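Local coordinates for protein citrate synthase (Sulfolobus solfataricus, PDB 1O7X) that is a mostly helical enzyme of the citrate synthase family that assembles as a dimer of two identical chains, at residues T16-I21 with L343-E348. Residues are numbered along the deposited sequence; the frame is centred on the assembly and turned at random.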
loop_
_atom_site.group_PDB
_atom_site.type_symbol
_atom_site.label_atom_id
_atom_site.label_comp_id
_atom_site.label_asym_id
_atom_site.label_seq_id
_atom_site.Cartn_x
_atom_site.Cartn_y
_atom_site.Cartn_z
ATOM N N THR A 16 -19.417 -9.416 5.168
ATOM C CA THR A 16 -19.393 -8.185 5.980
ATOM C C THR A 16 -20.741 -7.802 6.565
ATOM O O THR A 16 -21.815 -8.029 5.994
ATOM C CB THR A 16 -18.805 -7.008 5.176
ATOM O OG1 THR A 16 -18.596 -5.876 6.020
ATOM C CG2 THR A 16 -19.702 -6.542 4.042
ATOM N N ASN A 17 -20.703 -7.153 7.726
ATOM C CA ASN A 17 -21.922 -6.644 8.334
ATOM C C ASN A 17 -21.920 -5.120 8.173
ATOM O O ASN A 17 -22.829 -4.454 8.669
ATOM C CB ASN A 17 -22.084 -6.956 9.795
ATOM C CG ASN A 17 -21.833 -8.337 10.308
ATOM O OD1 ASN A 17 -22.556 -9.318 10.109
ATOM N ND2 ASN A 17 -20.732 -8.458 11.057
ATOM N N LEU A 18 -20.924 -4.587 7.464
ATOM C CA LEU A 18 -20.897 -3.140 7.360
ATOM C C LEU A 18 -21.817 -2.542 6.315
ATOM O O LEU A 18 -22.487 -1.564 6.695
ATOM C CB LEU A 18 -19.481 -2.615 7.122
ATOM C CG LEU A 18 -18.413 -3.008 8.133
ATOM C CD1 LEU A 18 -17.053 -2.493 7.660
ATOM C CD2 LEU A 18 -18.754 -2.490 9.529
ATOM N N THR A 19 -21.769 -2.851 5.036
ATOM C CA THR A 19 -22.535 -2.003 4.118
ATOM C C THR A 19 -23.355 -2.842 3.173
ATOM O O THR A 19 -22.858 -3.820 2.623
ATOM C CB THR A 19 -21.493 -1.194 3.324
ATOM O OG1 THR A 19 -20.810 -0.301 4.212
ATOM C CG2 THR A 19 -22.109 -0.456 2.156
ATOM N N PHE A 20 -24.615 -2.457 3.032
ATOM C CA PHE A 20 -25.512 -3.200 2.142
ATOM C C PHE A 20 -26.027 -2.278 1.046
ATOM O O PHE A 20 -26.427 -1.138 1.282
ATOM C CB PHE A 20 -26.605 -3.878 2.973
ATOM C CG PHE A 20 -27.703 -4.390 2.080
ATOM C CD1 PHE A 20 -27.545 -5.569 1.376
ATOM C CD2 PHE A 20 -28.860 -3.633 1.921
ATOM C CE1 PHE A 20 -28.549 -5.997 0.521
ATOM C CE2 PHE A 20 -29.867 -4.067 1.079
ATOM C CZ PHE A 20 -29.706 -5.252 0.383
ATOM N N ILE A 21 -25.925 -2.738 -0.191
ATOM C CA ILE A 21 -26.321 -1.972 -1.355
ATOM C C ILE A 21 -27.330 -2.750 -2.182
ATOM O O ILE A 21 -27.167 -3.946 -2.312
ATOM C CB ILE A 21 -25.129 -1.637 -2.267
ATOM C CG1 ILE A 21 -24.292 -0.525 -1.626
ATOM C CG2 ILE A 21 -25.601 -1.199 -3.641
ATOM C CD1 ILE A 21 -22.799 -0.740 -1.703
ATOM N N LEU A 343 -10.860 1.582 8.192
ATOM C CA LEU A 343 -10.672 1.009 9.532
ATOM C C LEU A 343 -11.680 -0.064 9.917
ATOM O O LEU A 343 -11.310 -1.174 10.345
ATOM C CB LEU A 343 -10.565 2.137 10.579
ATOM C CG LEU A 343 -9.401 3.078 10.202
ATOM C CD1 LEU A 343 -9.461 4.429 10.863
ATOM C CD2 LEU A 343 -8.092 2.406 10.570
ATOM N N ALA A 344 -12.980 0.147 9.737
ATOM C CA ALA A 344 -13.969 -0.865 10.071
ATOM C C ALA A 344 -13.795 -2.164 9.291
ATOM O O ALA A 344 -14.067 -3.262 9.791
ATOM C CB ALA A 344 -15.373 -0.351 9.823
ATOM N N HIS A 345 -13.354 -2.062 8.051
ATOM C CA HIS A 345 -13.161 -3.233 7.194
ATOM C C HIS A 345 -11.964 -4.077 7.597
ATOM O O HIS A 345 -12.106 -5.305 7.716
ATOM C CB HIS A 345 -13.052 -2.812 5.735
ATOM C CG HIS A 345 -14.371 -2.885 5.030
ATOM N ND1 HIS A 345 -15.012 -4.090 4.810
ATOM C CD2 HIS A 345 -15.151 -1.917 4.502
ATOM C CE1 HIS A 345 -16.132 -3.849 4.149
ATOM N NE2 HIS A 345 -16.234 -2.549 3.947
ATOM N N ILE A 346 -10.838 -3.419 7.867
ATOM C CA ILE A 346 -9.662 -4.194 8.303
ATOM C C ILE A 346 -9.922 -4.721 9.707
ATOM O O ILE A 346 -9.577 -5.875 9.976
ATOM C CB ILE A 346 -8.333 -3.426 8.223
ATOM C CG1 ILE A 346 -8.303 -2.267 9.205
ATOM C CG2 ILE A 346 -8.116 -2.953 6.787
ATOM C CD1 ILE A 346 -7.125 -1.348 9.086
ATOM N N ILE A 347 -10.604 -3.940 10.558
ATOM C CA ILE A 347 -10.885 -4.446 11.887
ATOM C C ILE A 347 -11.820 -5.653 11.794
ATOM O O ILE A 347 -11.563 -6.698 12.405
ATOM C CB ILE A 347 -11.417 -3.398 12.876
ATOM C CG1 ILE A 347 -10.468 -2.215 12.950
ATOM C CG2 ILE A 347 -11.574 -4.054 14.263
ATOM C CD1 ILE A 347 -10.703 -1.133 13.964
ATOM N N GLU A 348 -12.872 -5.552 10.979
ATOM C CA GLU A 348 -13.797 -6.677 10.842
ATOM C C GLU A 348 -13.037 -7.910 10.365
ATOM O O GLU A 348 -13.291 -9.019 10.809
ATOM C CB GLU A 348 -14.941 -6.335 9.891
ATOM C CG GLU A 348 -15.807 -7.518 9.503
ATOM C CD GLU A 348 -17.060 -7.081 8.770
ATOM O OE1 GLU A 348 -16.913 -6.535 7.660
ATOM O OE2 GLU A 348 -18.188 -7.278 9.288
#
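Glu348 reaches from helix 330-352 to the turn that starts at Thr16 and meets it with both carboxylate oxygens. Its chain is extended, with CG anti to the backbone N (chi1 170°). Thr16 OG1 is modelled 2.4 Å from Glu348 OE1; a hydrogen bond is likely, its length doubtful. Asn17 N gives a fairly straight bond, 163°, to the syn lone pair of Glu348 OE2 at 3.0 Å. Lys14 forms a salt bridge with OE1 and probably balances the buried charge. Thr16 OG1 also accepts from Leu18 N at 3.0 Å, which makes an ST turn. This turn leads into strand 19-22, an outer strand, within this chain, of a small antiparallel sheet beside the helical body of the citrate synthase fold. Thr16 pairs in parallel with a strand of the second subunit, so the contact borders the dimer interface. The close-packed, buried part is at Leu18. Its CD1 sits over the centre of the His345 ring, 3.6 Å from the centroid, in a CH-pi contact. The same methyl lies 3.5 Å from Ala344 CB. His345 NE2 is hydrogen-bonded to Asp182. Asn17, partly exposed, makes the looser side: its ND2 lies 3.3 Å from Glu348 OE2, with amide and carboxylate planes 58° apart.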